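Local coordinates for protein coenzyme A transferase (Yersinia pestis, PDB 3QLI) that probably transfers coenzyme A from an acyl-CoA to a carboxylate such as acetate, at residues 60-65 against 88-93; 266-271 against 300-305; 342-347 against 404-409. All coordinates share one frame; numbering follows the deposited sequence.

Contact 1. Residues 60-65 against 88-93; sequences DRATRG and YELNNR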
# COMPACT_ATOMS: atom_id res chain seq x y z
N ASP A 60 4.51 23.51 31.90
CA ASP A 60 4.31 24.34 33.08
C ASP A 60 2.94 25.01 33.07
O ASP A 60 2.27 25.13 34.12
CB ASP A 60 5.43 25.39 33.19
CG ASP A 60 6.80 24.77 33.47
OD1 ASP A 60 6.89 23.54 33.68
OD2 ASP A 60 7.80 25.54 33.48
N ARG A 61 2.49 25.42 31.89
CA ARG A 61 1.19 26.05 31.76
C ARG A 61 0.06 25.08 32.16
O ARG A 61 -0.90 25.46 32.82
CB ARG A 61 1.00 26.57 30.33
CG ARG A 61 0.12 27.79 30.27
CD ARG A 61 -0.18 28.27 28.86
NE ARG A 61 -1.54 28.78 28.84
CZ ARG A 61 -2.26 29.02 27.75
NH1 ARG A 61 -1.74 28.83 26.54
NH2 ARG A 61 -3.50 29.47 27.89
N ALA A 62 0.20 23.82 31.75
CA ALA A 62 -0.73 22.78 32.14
C ALA A 62 -0.64 22.52 33.64
O ALA A 62 -1.65 22.37 34.33
CB ALA A 62 -0.45 21.50 31.35
N THR A 63 0.58 22.47 34.16
CA THR A 63 0.78 22.24 35.59
C THR A 63 0.05 23.27 36.44
O THR A 63 -0.54 22.94 37.48
CB THR A 63 2.28 22.22 35.94
OG1 THR A 63 2.90 21.13 35.26
CG2 THR A 63 2.48 22.05 37.45
N ARG A 64 0.08 24.52 36.00
CA ARG A 64 -0.58 25.62 36.69
C ARG A 64 -2.09 25.65 36.45
O ARG A 64 -2.78 26.50 36.99
CB ARG A 64 0.02 26.97 36.27
CG ARG A 64 1.49 27.14 36.61
CD ARG A 64 1.96 28.59 36.40
NE ARG A 64 1.64 29.13 35.07
CZ ARG A 64 2.46 29.08 34.01
NH1 ARG A 64 3.65 28.51 34.11
NH2 ARG A 64 2.07 29.60 32.85
N GLY A 65 -2.58 24.74 35.61
CA GLY A 65 -4.00 24.66 35.31
C GLY A 65 -4.50 25.78 34.40
O GLY A 65 -5.67 26.13 34.44
N TYR A 88 2.75 11.80 32.26
CA TYR A 88 1.47 11.17 32.59
C TYR A 88 0.55 12.09 33.38
O TYR A 88 -0.65 12.16 33.13
CB TYR A 88 1.72 9.87 33.36
CG TYR A 88 0.50 9.00 33.56
CD1 TYR A 88 0.15 8.03 32.61
CD2 TYR A 88 -0.30 9.13 34.69
CE1 TYR A 88 -0.96 7.24 32.78
CE2 TYR A 88 -1.42 8.34 34.87
CZ TYR A 88 -1.74 7.39 33.92
OH TYR A 88 -2.86 6.60 34.09
N GLU A 89 1.13 12.83 34.32
CA GLU A 89 0.33 13.65 35.24
C GLU A 89 -0.39 14.78 34.52
O GLU A 89 -1.32 15.37 35.07
CB GLU A 89 1.21 14.23 36.35
CG GLU A 89 2.19 13.23 36.93
CD GLU A 89 3.51 13.23 36.19
OE1 GLU A 89 4.20 14.28 36.20
OE2 GLU A 89 3.87 12.18 35.60
N LEU A 90 0.05 15.10 33.31
CA LEU A 90 -0.56 16.18 32.54
C LEU A 90 -1.53 15.66 31.48
O LEU A 90 -2.11 16.44 30.72
CB LEU A 90 0.51 17.04 31.87
CG LEU A 90 1.64 17.60 32.75
CD1 LEU A 90 2.65 18.35 31.90
CD2 LEU A 90 1.08 18.49 33.84
N ASN A 91 -1.70 14.35 31.44
CA ASN A 91 -2.57 13.71 30.46
C ASN A 91 -4.01 14.22 30.42
O ASN A 91 -4.69 14.09 29.40
CB ASN A 91 -2.57 12.19 30.66
CG ASN A 91 -3.00 11.44 29.42
OD1 ASN A 91 -4.19 11.15 29.24
ND2 ASN A 91 -2.05 11.13 28.56
N ASN A 92 -4.48 14.80 31.52
CA ASN A 92 -5.84 15.31 31.59
C ASN A 92 -6.00 16.70 30.97
O ASN A 92 -7.11 17.21 30.84
CB ASN A 92 -6.33 15.34 33.04
CG ASN A 92 -5.55 16.31 33.90
OD1 ASN A 92 -4.32 16.39 33.81
ND2 ASN A 92 -6.26 17.06 34.73
N ARG A 93 -4.88 17.30 30.58
CA ARG A 93 -4.89 18.65 30.01
C ARG A 93 -4.23 18.71 28.64
O ARG A 93 -4.68 19.45 27.77
CB ARG A 93 -4.21 19.63 30.96
CG ARG A 93 -5.04 19.92 32.22
CD ARG A 93 -4.36 20.90 33.16
NE ARG A 93 -5.25 21.20 34.28
CZ ARG A 93 -6.23 22.10 34.24
NH1 ARG A 93 -6.45 22.81 33.13
NH2 ARG A 93 -6.99 22.30 35.31
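Ala-62 O, at the end of helix 52-63, takes the N-H of Gly-65 at 2.8 Å and also touches Arg-93 across the contact, where CD lies 3.3 Å from that oxygen. Gly-65 closes the helix as a Schellman motif; its positive phi (74°) is one that glycine adopts readily. The turn brings Gly-65 CA over the centre of one face of the Arg-93 guanidinium, 3.6 Å from CZ, so backbone carbon rather than a charge covers that face. The Arg-93 chain runs extended from CG to NE, and NH1 at its tip is held by Ile-67 O. Leu-90 CD2 packs 4.2 Å from Ala-62 CB and lies 3.5 Å from the hydroxyl Thr-63 OG1. That hydroxyl, anti to its own carbonyl carbon (chi1 -63°), bonds back to Ala-59 O one turn earlier, and meets the leucine as a simple van der Waals neighbour. Residues 88-93 form the approach to strand 94-98, an outermost strand of the parallel sheet within this chain. The contact therefore rests the end of helix 52-63 against that approach, with Ala-62 also touching Ile-94 and Arg-93 joined through its backbone to Leu-70 of strand 70-74.

Contact 2. Residues 266-271 against 300-305; sequences LNPGLV and QEMYEY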
# COMPACT_ATOMS: atom_id res chain seq x y z
N LEU A 266 17.86 10.20 7.64
CA LEU A 266 19.31 10.28 7.44
C LEU A 266 20.00 9.90 8.75
O LEU A 266 19.70 10.49 9.80
CB LEU A 266 19.74 11.67 7.00
CG LEU A 266 21.21 11.88 6.62
CD1 LEU A 266 21.57 11.06 5.37
CD2 LEU A 266 21.49 13.37 6.37
N ASN A 267 20.88 8.91 8.68
CA ASN A 267 21.54 8.35 9.87
C ASN A 267 23.06 8.49 9.79
O ASN A 267 23.61 8.79 8.72
CB ASN A 267 21.15 6.87 10.05
CG ASN A 267 21.68 5.99 8.93
OD1 ASN A 267 22.34 6.46 8.01
ND2 ASN A 267 21.39 4.69 9.02
N PRO A 268 23.75 8.28 10.91
CA PRO A 268 25.21 8.43 10.91
C PRO A 268 25.95 7.53 9.90
O PRO A 268 26.96 7.95 9.34
CB PRO A 268 25.60 8.06 12.35
CG PRO A 268 24.38 8.53 13.16
CD PRO A 268 23.20 8.15 12.28
N GLY A 269 25.45 6.32 9.67
CA GLY A 269 26.06 5.43 8.70
C GLY A 269 26.05 6.00 7.29
O GLY A 269 27.06 5.97 6.59
N LEU A 270 24.90 6.53 6.87
CA LEU A 270 24.79 7.11 5.54
C LEU A 270 25.68 8.33 5.42
O LEU A 270 26.30 8.57 4.38
CB LEU A 270 23.33 7.48 5.21
CG LEU A 270 22.41 6.31 4.85
CD1 LEU A 270 20.98 6.79 4.59
CD2 LEU A 270 22.97 5.53 3.65
N VAL A 271 25.75 9.12 6.48
CA VAL A 271 26.54 10.34 6.43
C VAL A 271 28.02 9.98 6.34
O VAL A 271 28.81 10.69 5.71
CB VAL A 271 26.26 11.23 7.65
CG1 VAL A 271 27.32 12.32 7.78
CG2 VAL A 271 24.86 11.83 7.54
N GLN A 300 25.96 14.17 17.78
CA GLN A 300 26.42 15.53 17.53
C GLN A 300 27.31 15.65 16.31
O GLN A 300 27.22 16.61 15.55
CB GLN A 300 27.16 16.10 18.74
CG GLN A 300 27.60 17.54 18.52
CD GLN A 300 28.00 18.25 19.80
OE1 GLN A 300 27.28 19.14 20.28
NE2 GLN A 300 29.15 17.88 20.36
N GLU A 301 28.20 14.67 16.14
CA GLU A 301 29.13 14.71 15.02
C GLU A 301 28.38 14.73 13.69
O GLU A 301 28.76 15.45 12.76
CB GLU A 301 30.07 13.51 15.05
CG GLU A 301 30.66 13.18 13.69
CD GLU A 301 31.92 12.34 13.78
OE1 GLU A 301 31.80 11.09 13.85
OE2 GLU A 301 33.02 12.93 13.76
N MET A 302 27.31 13.95 13.58
CA MET A 302 26.53 13.94 12.35
C MET A 302 25.75 15.25 12.19
O MET A 302 25.68 15.80 11.09
CB MET A 302 25.55 12.76 12.32
CG MET A 302 24.78 12.70 11.01
SD MET A 302 23.26 11.73 11.12
CE MET A 302 22.17 12.94 11.85
N TYR A 303 25.15 15.74 13.27
CA TYR A 303 24.40 16.99 13.19
C TYR A 303 25.28 18.16 12.72
O TYR A 303 24.86 18.97 11.88
CB TYR A 303 23.75 17.33 14.54
CG TYR A 303 22.73 16.33 15.05
CD1 TYR A 303 21.74 15.82 14.21
CD2 TYR A 303 22.73 15.92 16.38
CE1 TYR A 303 20.79 14.91 14.69
CE2 TYR A 303 21.80 15.01 16.87
CZ TYR A 303 20.83 14.51 16.01
OH TYR A 303 19.89 13.62 16.49
N GLU A 304 26.49 18.27 13.27
CA GLU A 304 27.41 19.34 12.90
C GLU A 304 27.77 19.26 11.42
O GLU A 304 27.87 20.28 10.73
CB GLU A 304 28.68 19.29 13.75
CG GLU A 304 28.45 19.63 15.21
CD GLU A 304 29.64 19.27 16.11
OE1 GLU A 304 29.64 19.70 17.28
OE2 GLU A 304 30.55 18.54 15.65
N TYR A 305 27.95 18.04 10.94
CA TYR A 305 28.32 17.80 9.55
C TYR A 305 27.26 18.29 8.54
O TYR A 305 27.60 18.67 7.43
CB TYR A 305 28.64 16.32 9.32
CG TYR A 305 29.16 16.04 7.93
CD1 TYR A 305 30.47 16.36 7.58
CD2 TYR A 305 28.34 15.48 6.96
CE1 TYR A 305 30.95 16.12 6.30
CE2 TYR A 305 28.81 15.23 5.68
CZ TYR A 305 30.12 15.56 5.36
OH TYR A 305 30.59 15.31 4.08
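Met-302 reaches from helix 300-306 to Val-271 and Pro-268 at the start of helix 268-276, and its CB points toward that helix. With CG anti to the backbone N (chi1 -178°), the side chain first meets Val-271: Met-302 CG lies 3.6 Å from Val-271 CG2, the two side chains crossing at about a right angle. The sulfur lies against the turn that opens the other helix. Met-302 SD is 3.5 Å from Pro-268 N and equally near Asn-267 C, so it rests on the peptide link between these residues, while Pro-268 CD flanks it at 3.8 Å. The Met-302 chain then bends at chi3 (82°), and its terminal Met-302 CE comes to 4.0 Å from Leu-266 O.

One turn further along helix 300-306, Tyr-305 meets the other branch of the same valine. Val-271 CG1 approaches Tyr-305 CD2 at 3.4 Å, lying obliquely to the ring, and the two side chains slide past each other in opposite directions.

The turn touched by the sulfur is itself fixed by an N-cap: Asn-267 OD1 accepts from Leu-270 N at 2.8 Å, the N-H to acceptor angle being 160°. Asn-267 also packs on Val-242, a residue seen to bind coenzyme A, and Leu-266 follows closely on Glu-264, to which coenzyme A has been seen covalently attached.

Between the two segments the chemistry is apolar: a thioether, a proline ring, valine methyls and an aromatic ring. The polar groups of the turn look elsewhere, Asn-267 ND2 weakly to Gly-241 O and the Leu-266 backbone to Phe-295 and Met-297. These segments consequently associate through shape and burial, supplemented by a cation-pi contact of Tyr-305 with Arg-275, further along helix 268-276.

Contact 3. Residues 342-347 against 404-409; sequences DLTGAC and TPRIDT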
# COMPACT_ATOMS: atom_id res chain seq x y z
N ASP A 342 6.59 -13.96 9.33
CA ASP A 342 5.85 -15.21 9.44
C ASP A 342 5.99 -16.07 8.18
O ASP A 342 6.64 -15.66 7.22
CB ASP A 342 4.39 -15.02 9.90
CG ASP A 342 3.47 -14.45 8.82
OD1 ASP A 342 3.82 -14.49 7.61
OD2 ASP A 342 2.36 -14.00 9.22
N LEU A 343 5.43 -17.27 8.22
CA LEU A 343 5.62 -18.22 7.13
C LEU A 343 4.91 -17.85 5.83
O LEU A 343 5.10 -18.51 4.81
CB LEU A 343 5.24 -19.64 7.58
CG LEU A 343 6.14 -20.19 8.69
CD1 LEU A 343 5.68 -21.57 9.15
CD2 LEU A 343 7.61 -20.21 8.23
N THR A 344 4.08 -16.80 5.87
CA THR A 344 3.44 -16.29 4.66
C THR A 344 4.31 -15.23 4.00
O THR A 344 4.08 -14.85 2.85
CB THR A 344 2.05 -15.67 4.94
OG1 THR A 344 2.20 -14.37 5.52
CG2 THR A 344 1.23 -16.54 5.87
N GLY A 345 5.32 -14.74 4.74
CA GLY A 345 6.19 -13.69 4.22
C GLY A 345 5.80 -12.29 4.68
O GLY A 345 6.42 -11.31 4.28
N ALA A 346 4.76 -12.19 5.50
CA ALA A 346 4.39 -10.91 6.10
C ALA A 346 5.38 -10.56 7.21
O ALA A 346 5.92 -11.46 7.87
CB ALA A 346 2.97 -10.98 6.66
N CYS A 347 5.60 -9.27 7.44
CA CYS A 347 6.53 -8.81 8.48
C CYS A 347 5.84 -7.91 9.50
O CYS A 347 4.89 -7.18 9.16
CB CYS A 347 7.70 -8.04 7.84
SG CYS A 347 8.52 -9.05 6.53
N THR A 404 4.30 -5.10 7.05
CA THR A 404 4.46 -5.30 5.61
C THR A 404 3.67 -6.54 5.20
O THR A 404 3.97 -7.64 5.66
CB THR A 404 5.96 -5.48 5.22
OG1 THR A 404 6.69 -4.30 5.58
CG2 THR A 404 6.11 -5.68 3.73
N PRO A 405 2.67 -6.36 4.34
CA PRO A 405 1.80 -7.44 3.88
C PRO A 405 2.58 -8.46 3.07
O PRO A 405 3.57 -8.10 2.41
CB PRO A 405 0.80 -6.72 2.95
CG PRO A 405 0.83 -5.30 3.40
CD PRO A 405 2.26 -5.06 3.77
N ARG A 406 2.14 -9.71 3.08
CA ARG A 406 2.85 -10.73 2.32
C ARG A 406 2.82 -10.42 0.83
O ARG A 406 3.66 -10.89 0.08
CB ARG A 406 2.27 -12.11 2.57
CG ARG A 406 0.89 -12.34 1.94
CD ARG A 406 0.52 -13.82 1.98
NE ARG A 406 -0.93 -14.02 1.92
CZ ARG A 406 -1.52 -15.21 2.01
NH1 ARG A 406 -0.80 -16.31 2.17
NH2 ARG A 406 -2.85 -15.30 1.96
N ILE A 407 1.85 -9.62 0.38
CA ILE A 407 1.80 -9.33 -1.06
C ILE A 407 2.85 -8.30 -1.47
O ILE A 407 3.09 -8.10 -2.65
CB ILE A 407 0.41 -8.84 -1.52
CG1 ILE A 407 0.01 -7.56 -0.76
CG2 ILE A 407 -0.63 -9.97 -1.38
CD1 ILE A 407 -1.35 -7.02 -1.16
N ASP A 408 3.44 -7.61 -0.49
CA ASP A 408 4.44 -6.59 -0.79
C ASP A 408 5.89 -6.95 -0.50
O ASP A 408 6.81 -6.32 -1.02
CB ASP A 408 4.10 -5.29 -0.04
CG ASP A 408 2.83 -4.64 -0.55
OD1 ASP A 408 2.72 -4.43 -1.78
OD2 ASP A 408 1.95 -4.34 0.27
N THR A 409 6.11 -7.97 0.33
CA THR A 409 7.47 -8.33 0.68
C THR A 409 8.27 -8.76 -0.54
O THR A 409 7.77 -9.48 -1.41
CB THR A 409 7.51 -9.43 1.76
OG1 THR A 409 6.67 -9.06 2.86
CG2 THR A 409 8.93 -9.63 2.26
O HOH W 1 1.94 -16.97 1.67
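Backbone bonds join Cys-347 and Thr-404 as an antiparallel hydrogen-bonded pair, a single bridge: Cys-347 N gives to Thr-404 O at 2.9 Å, and Thr-404 N returns a bond of 3.0 Å to Cys-347 O. Thr-404 O has a further neighbour in Ala-346 CA, a CA-H...O contact.

Side-chain hydroxyls supply the next bonds. Thr-409 OG1 donates to Gly-345 O at 2.7 Å, a short link that ties the exit of the turn to the second segment. Asp-342 OD1 organises that turn from within, gripped by three donors: Thr-344 OG1 at 2.6 Å on the syn side, and the amides of Thr-344 and Ala-346 from above the carboxylate plane. The Thr-344 amide makes this an Asx turn, here combined with a type I beta turn from Asp-342 to Gly-345. Both segments are loops of the C-terminal family region, one following strand 340-342 and the other leading into strand 411-414 of the mixed sheet. Thr-404 OG1 bonds Gln-363, a residue seen to bind coenzyme A.

Van der Waals packing centres on Arg-406, whose side chain crosses Thr-344 at about a right angle. Arg-406 CB touches Thr-344 O at 3.3 Å. With CG turned between the backbone N and the carbonyl carbon (chi1 71°), the Arg-406 chain extends to NE past Thr-344, and its CD lies 3.8 Å from Thr-344 CB.

One water bridges the segments, accepting from Arg-406 NH1 at 2.9 Å and donating to Thr-344 O, an oxygen that also accepts from Arg-429 NH1. The other terminal nitrogen of Arg-406, NH2, crosses the dimer interface to Gln-356 O of the second subunit.

The three contacts follow one another along the chain and nowhere touch. Contact 1 lies in the N-terminal family region, beside the parallel sheet that contains strands 70-74 and 94-98. Contact 2 comes next, its centre about 35 Å from that of contact 1, where helix 268-276 and helix 300-306 meet. Contact 3 is in the C-terminal family region, its centre about 32 Å from that of contact 2 and about 42 Å from that of contact 1. Contacts 2 and 3 both border the mixed sheet, through strands 237-240 and 377-381 respectively, and each has a coenzyme A-binding residue close by. Contact 1 is remote from those sites, and among the three contacts the second subunit reaches contact 3 alone.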